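Local coordinates for DNA ligase (Archaeoglobus fulgidus, PDB 3GDE), which probably seals nicks in double-stranded DNA during replication, recombination and repair, using ATP and magnesium and passing through an adenylated enzyme intermediate, at residues L25-I29 with G169-M175; E71-V76 with I140-T144. One frame throughout, in Å; residues are numbered along the deposited sequence.

Contact 1. Residues L25-I29 with G169-M175; sequences LTARI and GVGEGIM
The first torsion of I174, -73°, sets CG1 beside the backbone N and CG2 opposite that N, which sends CG1 and its CD1 to L25 and CG2 to I29, while T26 OG1 lies beside both branches. I29 also uses two branches: CG1 carries CD1 forward into the contact, and CG2 turns to the sulfur of M175. Here, in the all-helical N-terminal DNA-binding domain of the ligase, helix 22-34 packs on the loop 169-171 and the first turn of helix 172-182, with G171 at the N-cap position.

I29 CD1 is the hub, 3.8 Å from V170 CG2, and these two side chains reach each other tip to tip. The same methyl, I29 CD1, sits 3.8 Å from I174 CG2, there with the side chains at about a right angle. One turn earlier, L25 CD1 lies 4.0 Å from I174 CD1. L25 CD1 also lies 3.6 Å from G169 O, in van der Waals contact. T26 comes closest to I174 in the backbone, 5.5 Å between CA atoms; its hydroxyl is spent on T22 O of its own helix. F12 and I49, from helices 6-16 and 39-49, also pack on I29. M175 is bent at chi2 and chi3, which swings its end back to this side and brings SD to 3.8 Å from I29 CG2.

Contact 2. Residues E71-V76 with I140-T144; sequences EALENV and IMLLT
T144 meets A72, N75 and V76 with both of its branches, and it has the most surface buried here. Its hydroxyl is already committed: T144 OG1 donates to I140 O of its own helix at 2.7 Å, coming from above the carbonyl plane, 42° out of it. The backbone N of T144 reaches the same oxygen from the opposite face, so I140 O is gripped twice. Its proton given to I140 O, T144 OG1 also lies 3.4 Å from A72 CA. N75 OD1 stands 3.2 Å from T144 OG1 as well, a close approach that is not a hydrogen bond. The methyl CG2 of T144 touches N75 CB and V76 CG1.

Helices 66-77 and 135-149 cross here at -52°, their local axes 8.5 Å apart, within the helical N-terminal domain. The small side chain of A72 is consistent with this approach; A72 CA is 4.7 Å from T144 CA. A72 CB touches L143 CB at 3.9 Å, and Y147, further along helix 135-149, also packs on A72.

I140 covers the earlier end of the crossing. Its chi1 of -66° leaves I140 CG2 opposite the backbone N, where it meets E71 CB at 3.9 Å and lies next to N75 OD1, while CD1 sits against both CB and CG of E71. The carboxylate of E71 bends off toward R81, a long and weak ion pair.

In the fold
Both contacts belong to the helical N-terminal domain, and contact 2 is nested inside the chain loop closed by contact 1: the order is 25-29, 71-76, 140-144, 169-175, and what lies between is helices and turns without a strand. They do not touch, with centres about 32 Å apart and nearest atoms about 21 Å apart, and they share no helix. Contact 1 brings an early helix, 22-34, against a much later one, 172-182. Backbone bonds of G173 with P456 and I174 with V457 tie that later helix to the OB-fold domain, consistent with the closed conformation of this structure, whereas contact 2 joins helices 66-77 and 135-149 within the helical domain.

Contact 1. Residues L25-I29 with G169-M175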
loop_
_atom_site.group_PDB
_atom_site.type_symbol
_atom_site.label_atom_id
_atom_site.label_comp_id
_atom_site.label_asym_id
_atom_site.label_seq_id
_atom_site.Cartn_x
_atom_site.Cartn_y
_atom_site.Cartn_z
ATOM N N LEU A 25 3.282 -21.268 10.559
ATOM C CA LEU A 25 2.627 -20.735 9.361
ATOM C C LEU A 25 3.566 -20.750 8.165
ATOM O O LEU A 25 3.195 -21.220 7.086
ATOM C CB LEU A 25 2.098 -19.313 9.593
ATOM C CG LEU A 25 0.836 -19.180 10.450
ATOM C CD1 LEU A 25 0.650 -17.732 10.887
ATOM C CD2 LEU A 25 -0.398 -19.690 9.716
ATOM N N THR A 26 4.782 -20.249 8.371
ATOM C CA THR A 26 5.826 -20.264 7.352
ATOM C C THR A 26 6.057 -21.689 6.776
ATOM O O THR A 26 6.114 -21.876 5.556
ATOM C CB THR A 26 7.143 -19.654 7.912
ATOM O OG1 THR A 26 6.910 -18.293 8.292
ATOM C CG2 THR A 26 8.275 -19.699 6.886
ATOM N N ALA A 27 6.156 -22.676 7.661
ATOM C CA ALA A 27 6.475 -24.053 7.268
ATOM C C ALA A 27 5.300 -24.754 6.550
ATOM O O ALA A 27 5.496 -25.425 5.534
ATOM C CB ALA A 27 6.967 -24.862 8.491
ATOM N N ARG A 28 4.087 -24.570 7.068
ATOM C CA ARG A 28 2.873 -25.027 6.391
ATOM C C ARG A 28 2.725 -24.457 4.988
ATOM O O ARG A 28 2.422 -25.192 4.049
ATOM C CB ARG A 28 1.622 -24.695 7.205
ATOM C CG ARG A 28 1.507 -25.463 8.507
ATOM C CD ARG A 28 1.146 -26.915 8.249
ATOM N NE ARG A 28 -0.291 -27.125 8.082
ATOM C CZ ARG A 28 -1.023 -27.928 8.852
ATOM N NH1 ARG A 28 -0.454 -28.610 9.844
ATOM N NH2 ARG A 28 -2.325 -28.062 8.619
ATOM N N ILE A 29 2.947 -23.154 4.851
ATOM C CA ILE A 29 2.800 -22.466 3.561
ATOM C C ILE A 29 3.863 -22.886 2.545
ATOM O O ILE A 29 3.547 -23.069 1.374
ATOM C CB ILE A 29 2.772 -20.919 3.724
ATOM C CG1 ILE A 29 1.529 -20.503 4.523
ATOM C CG2 ILE A 29 2.836 -20.202 2.333
ATOM C CD1 ILE A 29 1.540 -19.036 4.973
ATOM N N GLY A 169 -3.638 -14.423 9.574
ATOM C CA GLY A 169 -2.426 -14.054 10.289
ATOM C C GLY A 169 -1.180 -14.182 9.420
ATOM O O GLY A 169 -0.075 -14.379 9.935
ATOM N N VAL A 170 -1.355 -14.039 8.107
ATOM C CA VAL A 170 -0.265 -14.182 7.145
ATOM C C VAL A 170 -0.023 -12.850 6.439
ATOM O O VAL A 170 -0.910 -12.303 5.783
ATOM C CB VAL A 170 -0.565 -15.293 6.098
ATOM C CG1 VAL A 170 0.517 -15.356 5.030
ATOM C CG2 VAL A 170 -0.754 -16.647 6.776
ATOM N N GLY A 171 1.176 -12.315 6.613
ATOM C CA GLY A 171 1.552 -11.088 5.939
ATOM C C GLY A 171 2.683 -11.312 4.957
ATOM O O GLY A 171 2.993 -12.452 4.573
ATOM N N GLU A 172 3.295 -10.199 4.571
ATOM C CA GLU A 172 4.366 -10.147 3.591
ATOM C C GLU A 172 5.603 -10.885 4.085
ATOM O O GLU A 172 6.249 -11.591 3.311
ATOM C CB GLU A 172 4.721 -8.678 3.335
ATOM C CG GLU A 172 4.883 -8.315 1.878
ATOM C CD GLU A 172 3.579 -7.916 1.221
ATOM O OE1 GLU A 172 2.630 -8.745 1.192
ATOM O OE2 GLU A 172 3.516 -6.768 0.705
ATOM N N GLY A 173 5.919 -10.714 5.373
ATOM C CA GLY A 173 7.082 -11.332 6.010
ATOM C C GLY A 173 7.017 -12.855 6.019
ATOM O O GLY A 173 7.978 -13.535 5.667
ATOM N N ILE A 174 5.873 -13.396 6.423
ATOM C CA ILE A 174 5.682 -14.843 6.389
ATOM C C ILE A 174 5.798 -15.376 4.954
ATOM O O ILE A 174 6.502 -16.361 4.709
ATOM C CB ILE A 174 4.366 -15.244 7.058
ATOM C CG1 ILE A 174 4.501 -15.075 8.573
ATOM C CG2 ILE A 174 3.960 -16.678 6.662
ATOM C CD1 ILE A 174 3.182 -15.117 9.327
ATOM N N MET A 175 5.162 -14.694 4.004
ATOM C CA MET A 175 5.221 -15.109 2.599
ATOM C C MET A 175 6.625 -15.115 1.982
ATOM O O MET A 175 6.973 -16.062 1.275
ATOM C CB MET A 175 4.259 -14.293 1.747
ATOM C CG MET A 175 2.809 -14.679 1.950
ATOM S SD MET A 175 2.489 -16.439 1.691
ATOM C CE MET A 175 2.994 -16.600 -0.034
#

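Contact 2. Residues E71-V76 with I140-T144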
loop_
_atom_site.group_PDB
_atom_site.type_symbol
_atom_site.label_atom_id
_atom_site.label_comp_id
_atom_site.label_asym_id
_atom_site.label_seq_id
_atom_site.Cartn_x
_atom_site.Cartn_y
_atom_site.Cartn_z
ATOM N N GLU A 71 -25.690 -8.008 -2.993
ATOM C CA GLU A 71 -26.626 -8.319 -4.070
ATOM C C GLU A 71 -26.418 -9.723 -4.655
ATOM O O GLU A 71 -27.398 -10.429 -4.920
ATOM C CB GLU A 71 -26.538 -7.280 -5.187
ATOM C CG GLU A 71 -26.618 -5.822 -4.729
ATOM C CD GLU A 71 -28.043 -5.315 -4.578
ATOM O OE1 GLU A 71 -28.732 -5.705 -3.607
ATOM O OE2 GLU A 71 -28.470 -4.500 -5.424
ATOM N N ALA A 72 -25.158 -10.123 -4.849
ATOM C CA ALA A 72 -24.842 -11.461 -5.359
ATOM C C ALA A 72 -25.272 -12.536 -4.370
ATOM O O ALA A 72 -25.845 -13.551 -4.758
ATOM C CB ALA A 72 -23.355 -11.591 -5.686
ATOM N N LEU A 73 -24.999 -12.303 -3.095
ATOM C CA LEU A 73 -25.398 -13.215 -2.030
ATOM C C LEU A 73 -26.923 -13.309 -1.895
ATOM O O LEU A 73 -27.456 -14.384 -1.624
ATOM C CB LEU A 73 -24.722 -12.825 -0.702
ATOM C CG LEU A 73 -23.216 -13.134 -0.599
ATOM C CD1 LEU A 73 -22.555 -12.456 0.599
ATOM C CD2 LEU A 73 -22.943 -14.630 -0.565
ATOM N N GLU A 74 -27.607 -12.182 -2.094
ATOM C CA GLU A 74 -29.060 -12.127 -2.211
ATOM C C GLU A 74 -29.541 -13.056 -3.326
ATOM O O GLU A 74 -30.445 -13.875 -3.123
ATOM C CB GLU A 74 -29.486 -10.723 -2.615
ATOM C CG GLU A 74 -29.812 -9.739 -1.533
ATOM C CD GLU A 74 -30.937 -8.821 -1.991
ATOM O OE1 GLU A 74 -32.104 -9.251 -1.922
ATOM O OE2 GLU A 74 -30.654 -7.692 -2.460
ATOM N N ASN A 75 -28.952 -12.890 -4.513
ATOM C CA ASN A 75 -29.339 -13.673 -5.686
ATOM C C ASN A 75 -29.241 -15.172 -5.468
ATOM O O ASN A 75 -30.166 -15.901 -5.812
ATOM C CB ASN A 75 -28.510 -13.300 -6.918
ATOM C CG ASN A 75 -28.830 -11.921 -7.454
ATOM O OD1 ASN A 75 -28.002 -11.305 -8.134
ATOM N ND2 ASN A 75 -30.022 -11.422 -7.152
ATOM N N VAL A 76 -28.132 -15.624 -4.883
ATOM C CA VAL A 76 -27.867 -17.054 -4.772
ATOM C C VAL A 76 -28.633 -17.727 -3.636
ATOM O O VAL A 76 -29.056 -18.878 -3.772
ATOM C CB VAL A 76 -26.341 -17.380 -4.692
ATOM C CG1 VAL A 76 -25.641 -16.939 -5.960
ATOM C CG2 VAL A 76 -25.675 -16.728 -3.469
ATOM N N ILE A 140 -22.242 -8.034 -10.661
ATOM C CA ILE A 140 -23.085 -8.787 -9.741
ATOM C C ILE A 140 -23.457 -10.154 -10.348
ATOM O O ILE A 140 -23.411 -11.167 -9.663
ATOM C CB ILE A 140 -24.338 -7.966 -9.318
ATOM C CG1 ILE A 140 -23.906 -6.740 -8.492
ATOM C CG2 ILE A 140 -25.334 -8.834 -8.537
ATOM C CD1 ILE A 140 -24.960 -5.598 -8.402
ATOM N N MET A 141 -23.788 -10.181 -11.639
ATOM C CA MET A 141 -24.128 -11.441 -12.298
ATOM C C MET A 141 -22.952 -12.416 -12.360
ATOM O O MET A 141 -23.133 -13.613 -12.168
ATOM C CB MET A 141 -24.726 -11.186 -13.692
ATOM C CG MET A 141 -26.102 -10.497 -13.655
ATOM S SD MET A 141 -27.162 -11.158 -12.342
ATOM C CE MET A 141 -27.435 -12.810 -12.987
ATOM N N LEU A 142 -21.749 -11.895 -12.598
ATOM C CA LEU A 142 -20.525 -12.706 -12.597
ATOM C C LEU A 142 -20.177 -13.264 -11.222
ATOM O O LEU A 142 -19.834 -14.434 -11.093
ATOM C CB LEU A 142 -19.346 -11.921 -13.173
ATOM C CG LEU A 142 -19.377 -11.694 -14.689
ATOM C CD1 LEU A 142 -18.335 -10.656 -15.098
ATOM C CD2 LEU A 142 -19.193 -13.019 -15.455
ATOM N N LEU A 143 -20.268 -12.422 -10.199
ATOM C CA LEU A 143 -20.105 -12.865 -8.815
ATOM C C LEU A 143 -21.162 -13.893 -8.399
ATOM O O LEU A 143 -20.839 -14.857 -7.711
ATOM C CB LEU A 143 -20.166 -11.664 -7.865
ATOM C CG LEU A 143 -19.065 -10.609 -7.928
ATOM C CD1 LEU A 143 -19.511 -9.357 -7.168
ATOM C CD2 LEU A 143 -17.718 -11.154 -7.393
ATOM N N THR A 144 -22.417 -13.653 -8.793
ATOM C CA THR A 144 -23.556 -14.565 -8.583
ATOM C C THR A 144 -23.333 -15.945 -9.212
ATOM O O THR A 144 -23.691 -16.968 -8.623
ATOM C CB THR A 144 -24.862 -13.956 -9.165
ATOM O OG1 THR A 144 -25.198 -12.767 -8.448
ATOM C CG2 THR A 144 -26.052 -14.940 -9.096
#